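Endo-beta-1,2-glucanase (Talaromyces funiculosus, PDB 6IMV) hydrolyses internal beta-1,2-glucosidic linkages of beta-1,2-glucans as an endo-acting fungal glycoside hydrolase. Local coordinates at residues L245-Q259 and E270-S282. Sequence-based numbering, arbitrary orientation.
Sequences LNDPYEGELFTWWLQ and EALWEYKRPQLVS. With GLC (alpha-D-glucopyranose), chain D; NAG (2-acetamido-2-deoxy-beta-D-glucopyranose), chain H.
Trp273 drives its indole as a knob among Glu252, Thr255, Trp256 and Gln259, forming the tight end of the contact. Its CZ2 lies over one face of Trp256, near the rim, 3.4 Å from CH2 of Trp256; the two rings are oblique to one another. NE1 of Trp273 points almost straight at OE1 of Gln259 (2.8 Å, 173° at the hydrogen), which lies in the indole plane, while the amide of Gln259 stands steeply to that plane. With Trp273 cut back to an alanine, Gln259 OE1 would probably lose this donor and a gap would open against Trp256. Beside the indole, Leu272 CD1 and the CD of Lys276 pack on the methyl of Thr255. Glu252 has CG anti to its backbone N (chi1 -167°) and reaches out extended, whereas Lys276 folds back at its last two torsions; NZ thereby meets the anti lone pair of Glu252 OE2 in a 2.8 Å salt bridge and also donates to a water bonded to Thr255 OG1. The other carboxylate oxygen is taken by Lys308 and Tyr314.

Toward the loops the contact becomes more polar and more open to solvent, although the backbones come closer. CB of Asn246 rests against Tyr275, and Gln279 NE2 bonds Asn246 O at 2.9 Å, while Gln279 OE1 accepts from O6 of an attached NAG (2.6 Å). Pro248 CG touches Leu280 CD1 at 3.8 Å; a water joins Tyr249 OH, itself hydrogen-bonded to the carbonyl of Lys297, to Gln279 O. Asp247 OD2 and both Glu250 oxygens accept hydroxyls of a glucose unit, probably part of the bound sophorose. The helices run antiparallel (159°, axes 10.8 Å apart), a helical hairpin consistent with the (alpha/alpha)6 barrel of this family; the loop leading into its first helix lines the sugar site.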
loop_
_atom_site.group_PDB
_atom_site.type_symbol
_atom_site.label_atom_id
_atom_site.label_comp_id
_atom_site.label_asym_id
_atom_site.label_seq_id
_atom_site.Cartn_x
_atom_site.Cartn_y
_atom_site.Cartn_z
ATOM N N LEU A 245 11.574 5.958 12.315
ATOM C CA LEU A 245 11.208 4.702 11.684
ATOM C C LEU A 245 11.888 3.573 12.460
ATOM O O LEU A 245 13.007 3.204 12.138
ATOM C CB LEU A 245 11.659 4.731 10.220
ATOM C CG LEU A 245 11.009 5.811 9.363
ATOM C CD1 LEU A 245 11.370 5.634 7.903
ATOM C CD2 LEU A 245 9.497 5.798 9.534
ATOM N N ASN A 246 11.206 3.063 13.494
ATOM C CA ASN A 246 11.828 2.131 14.438
ATOM C C ASN A 246 10.932 0.914 14.708
ATOM O O ASN A 246 11.129 0.210 15.718
ATOM C CB ASN A 246 12.170 2.838 15.749
ATOM C CG ASN A 246 10.949 3.277 16.525
ATOM O OD1 ASN A 246 9.846 3.324 15.984
ATOM N ND2 ASN A 246 11.132 3.565 17.805
ATOM N N ASP A 247 9.990 0.625 13.802
ATOM C CA ASP A 247 9.019 -0.437 14.056
ATOM C C ASP A 247 8.934 -1.396 12.866
ATOM O O ASP A 247 9.506 -1.147 11.811
ATOM C CB ASP A 247 7.684 0.189 14.456
ATOM C CG ASP A 247 7.018 0.990 13.353
ATOM O OD1 ASP A 247 7.085 0.560 12.184
ATOM O OD2 ASP A 247 6.421 2.022 13.681
ATOM N N PRO A 248 8.225 -2.540 12.999
ATOM C CA PRO A 248 8.143 -3.522 11.918
ATOM C C PRO A 248 7.101 -3.250 10.814
ATOM O O PRO A 248 6.842 -4.136 9.974
ATOM C CB PRO A 248 7.784 -4.841 12.618
ATOM C CG PRO A 248 7.448 -4.483 14.062
ATOM C CD PRO A 248 7.521 -2.977 14.208
ATOM N N TYR A 249 6.526 -2.048 10.786
ATOM C CA TYR A 249 5.460 -1.718 9.822
ATOM C C TYR A 249 6.135 -1.151 8.557
ATOM O O TYR A 249 7.243 -1.549 8.238
ATOM C CB TYR A 249 4.374 -0.906 10.541
ATOM C CG TYR A 249 4.118 -1.430 11.934
ATOM C CD1 TYR A 249 3.783 -2.760 12.154
ATOM C CD2 TYR A 249 4.311 -0.628 13.044
ATOM C CE1 TYR A 249 3.617 -3.264 13.439
ATOM C CE2 TYR A 249 4.162 -1.116 14.333
ATOM C CZ TYR A 249 3.810 -2.439 14.535
ATOM O OH TYR A 249 3.658 -2.909 15.809
ATOM N N GLU A 250 5.453 -0.267 7.818
ATOM C CA GLU A 250 5.819 0.015 6.418
ATOM C C GLU A 250 7.178 0.708 6.338
ATOM O O GLU A 250 7.876 0.584 5.331
ATOM C CB GLU A 250 4.782 0.887 5.707
ATOM C CG GLU A 250 3.343 0.522 6.009
ATOM C CD GLU A 250 2.749 1.408 7.083
ATOM O OE1 GLU A 250 2.914 1.070 8.277
ATOM O OE2 GLU A 250 2.196 2.479 6.716
ATOM N N GLY A 251 7.550 1.420 7.408
ATOM C CA GLY A 251 8.807 2.135 7.487
ATOM C C GLY A 251 10.021 1.222 7.411
ATOM O O GLY A 251 11.129 1.681 7.122
ATOM N N GLU A 252 9.826 -0.077 7.646
ATOM C CA GLU A 252 10.937 -1.027 7.610
ATOM C C GLU A 252 11.557 -1.098 6.207
ATOM O O GLU A 252 12.753 -1.399 6.068
ATOM C CB GLU A 252 10.494 -2.405 8.091
ATOM C CG GLU A 252 11.663 -3.328 8.379
ATOM C CD GLU A 252 11.241 -4.556 9.156
ATOM O OE1 GLU A 252 10.894 -5.567 8.507
ATOM O OE2 GLU A 252 11.208 -4.477 10.402
ATOM N N LEU A 253 10.763 -0.816 5.176
ATOM C CA LEU A 253 11.272 -0.795 3.795
ATOM C C LEU A 253 12.414 0.221 3.680
ATOM O O LEU A 253 13.434 -0.056 3.035
ATOM C CB LEU A 253 10.132 -0.473 2.824
ATOM C CG LEU A 253 9.089 -1.575 2.639
ATOM C CD1 LEU A 253 8.066 -1.164 1.592
ATOM C CD2 LEU A 253 9.746 -2.896 2.260
ATOM N N PHE A 254 12.257 1.376 4.336
ATOM C CA PHE A 254 13.265 2.410 4.262
ATOM C C PHE A 254 14.527 1.987 5.019
ATOM O O PHE A 254 15.638 2.283 4.564
ATOM C CB PHE A 254 12.762 3.758 4.779
ATOM C CG PHE A 254 13.697 4.860 4.366
ATOM C CD1 PHE A 254 13.692 5.327 3.067
ATOM C CD2 PHE A 254 14.667 5.332 5.234
ATOM C CE1 PHE A 254 14.592 6.298 2.656
ATOM C CE2 PHE A 254 15.560 6.309 4.822
ATOM C CZ PHE A 254 15.520 6.785 3.539
ATOM N N THR A 255 14.361 1.307 6.158
ATOM C CA THR A 255 15.492 0.746 6.897
ATOM C C THR A 255 16.399 -0.056 5.953
ATOM O O THR A 255 17.616 0.132 5.960
ATOM C CB THR A 255 15.047 -0.147 8.059
ATOM O OG1 THR A 255 14.164 0.600 8.892
ATOM C CG2 THR A 255 16.205 -0.648 8.892
ATOM N N TRP A 256 15.796 -0.946 5.157
ATOM C CA TRP A 256 16.535 -1.795 4.223
ATOM C C TRP A 256 17.274 -0.950 3.182
ATOM O O TRP A 256 18.382 -1.327 2.752
ATOM C CB TRP A 256 15.615 -2.798 3.528
ATOM C CG TRP A 256 15.126 -3.909 4.407
ATOM C CD1 TRP A 256 13.830 -4.175 4.738
ATOM C CD2 TRP A 256 15.923 -4.935 5.032
ATOM N NE1 TRP A 256 13.766 -5.290 5.528
ATOM C CE2 TRP A 256 15.030 -5.783 5.720
ATOM C CE3 TRP A 256 17.292 -5.229 5.065
ATOM C CZ2 TRP A 256 15.464 -6.889 6.445
ATOM C CZ3 TRP A 256 17.726 -6.325 5.783
ATOM C CH2 TRP A 256 16.820 -7.143 6.459
ATOM N N TRP A 257 16.639 0.142 2.740
ATOM C CA TRP A 257 17.245 1.032 1.769
ATOM C C TRP A 257 18.568 1.588 2.316
ATOM O O TRP A 257 19.598 1.546 1.619
ATOM C CB TRP A 257 16.288 2.152 1.353
ATOM C CG TRP A 257 16.686 2.753 0.043
ATOM C CD1 TRP A 257 17.291 3.955 -0.175
ATOM C CD2 TRP A 257 16.572 2.121 -1.243
ATOM N NE1 TRP A 257 17.526 4.132 -1.513
ATOM C CE2 TRP A 257 17.093 3.023 -2.193
ATOM C CE3 TRP A 257 16.055 0.896 -1.679
ATOM C CZ2 TRP A 257 17.110 2.729 -3.559
ATOM C CZ3 TRP A 257 16.075 0.604 -3.026
ATOM C CH2 TRP A 257 16.600 1.511 -3.950
ATOM N N LEU A 258 18.537 2.084 3.561
ATOM C CA LEU A 258 19.723 2.600 4.231
ATOM C C LEU A 258 20.770 1.494 4.381
ATOM O O LEU A 258 21.942 1.718 4.089
ATOM C CB LEU A 258 19.349 3.176 5.602
ATOM C CG LEU A 258 18.763 4.587 5.592
ATOM C CD1 LEU A 258 18.241 4.957 6.969
ATOM C CD2 LEU A 258 19.803 5.596 5.122
ATOM N N GLN A 259 20.345 0.313 4.845
ATOM C CA GLN A 259 21.291 -0.766 5.119
ATOM C C GLN A 259 22.037 -1.161 3.838
ATOM O O GLN A 259 23.255 -1.245 3.843
ATOM C CB GLN A 259 20.608 -2.001 5.699
ATOM C CG GLN A 259 21.510 -3.228 5.668
ATOM C CD GLN A 259 21.028 -4.341 6.562
ATOM O OE1 GLN A 259 20.092 -4.178 7.333
ATOM N NE2 GLN A 259 21.692 -5.482 6.477
ATOM N N GLU A 270 24.043 -2.541 12.550
ATOM C CA GLU A 270 23.676 -3.254 13.773
ATOM C C GLU A 270 22.795 -2.350 14.647
ATOM O O GLU A 270 21.820 -2.813 15.230
ATOM C CB GLU A 270 24.915 -3.731 14.533
ATOM C CG GLU A 270 24.645 -4.964 15.375
ATOM C CD GLU A 270 24.615 -6.250 14.565
ATOM O OE1 GLU A 270 25.445 -6.384 13.635
ATOM O OE2 GLU A 270 23.768 -7.120 14.855
ATOM N N ALA A 271 23.123 -1.054 14.703
ATOM C CA ALA A 271 22.353 -0.086 15.505
ATOM C C ALA A 271 20.921 0.069 14.955
ATOM O O ALA A 271 19.993 0.232 15.736
ATOM C CB ALA A 271 23.077 1.243 15.574
ATOM N N LEU A 272 20.743 0.011 13.625
ATOM C CA LEU A 272 19.404 0.067 13.018
ATOM C C LEU A 272 18.503 -1.005 13.649
ATOM O O LEU A 272 17.405 -0.712 14.088
ATOM C CB LEU A 272 19.491 -0.154 11.502
ATOM C CG LEU A 272 20.040 1.001 10.665
ATOM C CD1 LEU A 272 20.095 0.602 9.195
ATOM C CD2 LEU A 272 19.206 2.262 10.840
ATOM N N TRP A 273 18.994 -2.248 13.685
ATOM C CA TRP A 273 18.183 -3.383 14.116
ATOM C C TRP A 273 18.048 -3.408 15.641
ATOM O O TRP A 273 16.994 -3.766 16.163
ATOM C CB TRP A 273 18.730 -4.685 13.532
ATOM C CG TRP A 273 18.534 -4.697 12.049
ATOM C CD1 TRP A 273 19.477 -4.459 11.096
ATOM C CD2 TRP A 273 17.294 -4.901 11.349
ATOM N NE1 TRP A 273 18.911 -4.512 9.849
ATOM C CE2 TRP A 273 17.577 -4.785 9.969
ATOM C CE3 TRP A 273 15.985 -5.206 11.745
ATOM C CZ2 TRP A 273 16.598 -4.941 8.991
ATOM C CZ3 TRP A 273 15.014 -5.365 10.776
ATOM C CH2 TRP A 273 15.320 -5.228 9.417
ATOM N N GLU A 274 19.088 -2.954 16.340
ATOM C CA GLU A 274 19.066 -2.886 17.787
ATOM C C GLU A 274 18.001 -1.884 18.239
ATOM O O GLU A 274 17.211 -2.173 19.122
ATOM C CB GLU A 274 20.439 -2.486 18.316
ATOM C CG GLU A 274 20.539 -2.567 19.826
ATOM C CD GLU A 274 21.927 -2.266 20.362
ATOM O OE1 GLU A 274 22.900 -2.376 19.577
ATOM O OE2 GLU A 274 22.027 -1.914 21.557
ATOM N N TYR A 275 17.992 -0.706 17.614
ATOM C CA TYR A 275 17.083 0.355 17.988
ATOM C C TYR A 275 15.637 -0.039 17.648
ATOM O O TYR A 275 14.700 0.430 18.283
ATOM C CB TYR A 275 17.472 1.668 17.308
ATOM C CG TYR A 275 16.700 2.842 17.843
ATOM C CD1 TYR A 275 16.956 3.323 19.118
ATOM C CD2 TYR A 275 15.687 3.435 17.113
ATOM C CE1 TYR A 275 16.241 4.385 19.645
ATOM C CE2 TYR A 275 14.970 4.505 17.617
ATOM C CZ TYR A 275 15.251 4.982 18.887
ATOM O OH TYR A 275 14.550 6.024 19.403
ATOM N N LYS A 276 15.477 -0.895 16.632
ATOM C CA LYS A 276 14.176 -1.367 16.169
ATOM C C LYS A 276 13.612 -2.455 17.091
ATOM O O LYS A 276 12.403 -2.619 17.159
ATOM C CB LYS A 276 14.284 -1.895 14.733
ATOM C CG LYS A 276 14.066 -0.848 13.647
ATOM C CD LYS A 276 14.462 -1.308 12.257
ATOM C CE LYS A 276 13.686 -2.524 11.791
ATOM N NZ LYS A 276 12.224 -2.299 11.814
ATOM N N ARG A 277 14.493 -3.183 17.790
ATOM C CA ARG A 277 14.171 -4.492 18.402
ATOM C C ARG A 277 13.016 -4.391 19.400
ATOM O O ARG A 277 12.150 -5.262 19.418
ATOM C CB ARG A 277 15.416 -5.092 19.067
ATOM C CG ARG A 277 15.439 -6.618 19.100
ATOM C CD ARG A 277 16.843 -7.198 19.229
ATOM N NE ARG A 277 17.587 -7.087 17.974
ATOM C CZ ARG A 277 18.887 -6.825 17.875
ATOM N NH1 ARG A 277 19.575 -6.479 18.947
ATOM N NH2 ARG A 277 19.485 -6.906 16.699
ATOM N N PRO A 278 12.960 -3.369 20.287
ATOM C CA PRO A 278 11.871 -3.281 21.259
ATOM C C PRO A 278 10.468 -3.096 20.649
ATOM O O PRO A 278 9.483 -3.256 21.357
ATOM C CB PRO A 278 12.240 -2.049 22.112
ATOM C CG PRO A 278 13.736 -1.865 21.895
ATOM C CD PRO A 278 13.959 -2.296 20.459
ATOM N N GLN A 279 10.381 -2.741 19.360
ATOM C CA GLN A 279 9.081 -2.518 18.705
ATOM C C GLN A 279 8.594 -3.805 18.016
ATOM O O GLN A 279 7.474 -3.830 17.496
ATOM C CB GLN A 279 9.173 -1.351 17.723
ATOM C CG GLN A 279 9.191 0.020 18.391
ATOM C CD GLN A 279 10.436 0.291 19.198
ATOM O OE1 GLN A 279 10.375 0.497 20.403
ATOM N NE2 GLN A 279 11.586 0.277 18.547
ATOM N N LEU A 280 9.439 -4.846 17.991
ATOM C CA LEU A 280 9.082 -6.169 17.463
ATOM C C LEU A 280 8.672 -7.066 18.635
ATOM O O LEU A 280 9.522 -7.495 19.404
ATOM C CB LEU A 280 10.278 -6.753 16.700
ATOM C CG LEU A 280 10.023 -8.068 15.959
ATOM C CD1 LEU A 280 8.952 -7.887 14.895
ATOM C CD2 LEU A 280 11.305 -8.614 15.349
ATOM N N VAL A 281 7.365 -7.325 18.758
ATOM C CA VAL A 281 6.783 -7.873 19.978
ATOM C C VAL A 281 5.785 -8.986 19.624
ATOM O O VAL A 281 4.968 -8.856 18.706
ATOM C CB VAL A 281 6.114 -6.761 20.817
ATOM C CG1 VAL A 281 5.419 -7.307 22.064
ATOM C CG2 VAL A 281 7.106 -5.677 21.210
ATOM N N SER A 282 5.848 -10.072 20.395
ATOM C CA SER A 282 4.909 -11.189 20.306
ATOM C C SER A 282 3.751 -10.945 21.274
ATOM O O SER A 282 3.979 -10.651 22.433
ATOM C CB SER A 282 5.601 -12.480 20.626
ATOM O OG SER A 282 4.754 -13.584 20.394
HETATM C C1 GLC D . 2.625 6.522 11.175
HETATM C C2 GLC D . 2.571 6.167 9.706
HETATM C C3 GLC D . 1.802 4.876 9.491
HETATM C C4 GLC D . 2.463 3.757 10.275
HETATM C C5 GLC D . 2.522 4.153 11.751
HETATM C C6 GLC D . 3.309 3.133 12.570
HETATM O O1 GLC D . 1.270 6.838 11.560
HETATM O O2 GLC D . 1.886 7.230 9.025
HETATM O O3 GLC D . 1.758 4.514 8.111
HETATM O O4 GLC D . 1.750 2.531 10.066
HETATM O O5 GLC D . 3.159 5.428 11.908
HETATM O O6 GLC D . 4.663 3.051 12.116
HETATM C C1 NAG H . 4.023 1.126 22.403
HETATM C C2 NAG H . 4.082 0.530 23.807
HETATM C C3 NAG H . 5.129 1.301 24.599
HETATM C C4 NAG H . 6.477 1.139 23.903
HETATM C C5 NAG H . 6.372 1.829 22.536
HETATM C C6 NAG H . 7.662 1.772 21.724
HETATM C C7 NAG H . 1.972 -0.411 24.659
HETATM C C8 NAG H . 0.674 -0.103 25.323
HETATM N N2 NAG H . 2.799 0.614 24.481
HETATM O O3 NAG H . 5.189 0.771 25.912
HETATM O O4 NAG H . 7.538 1.632 24.731
HETATM O O5 NAG H . 5.334 1.163 21.802
HETATM O O6 NAG H . 8.184 0.434 21.727
HETATM O O7 NAG H . 2.230 -1.536 24.289
HETATM O O HOH W 1 5.360 -2.200 18.034
HETATM O O HOH W 2 12.121 0.205 10.568
#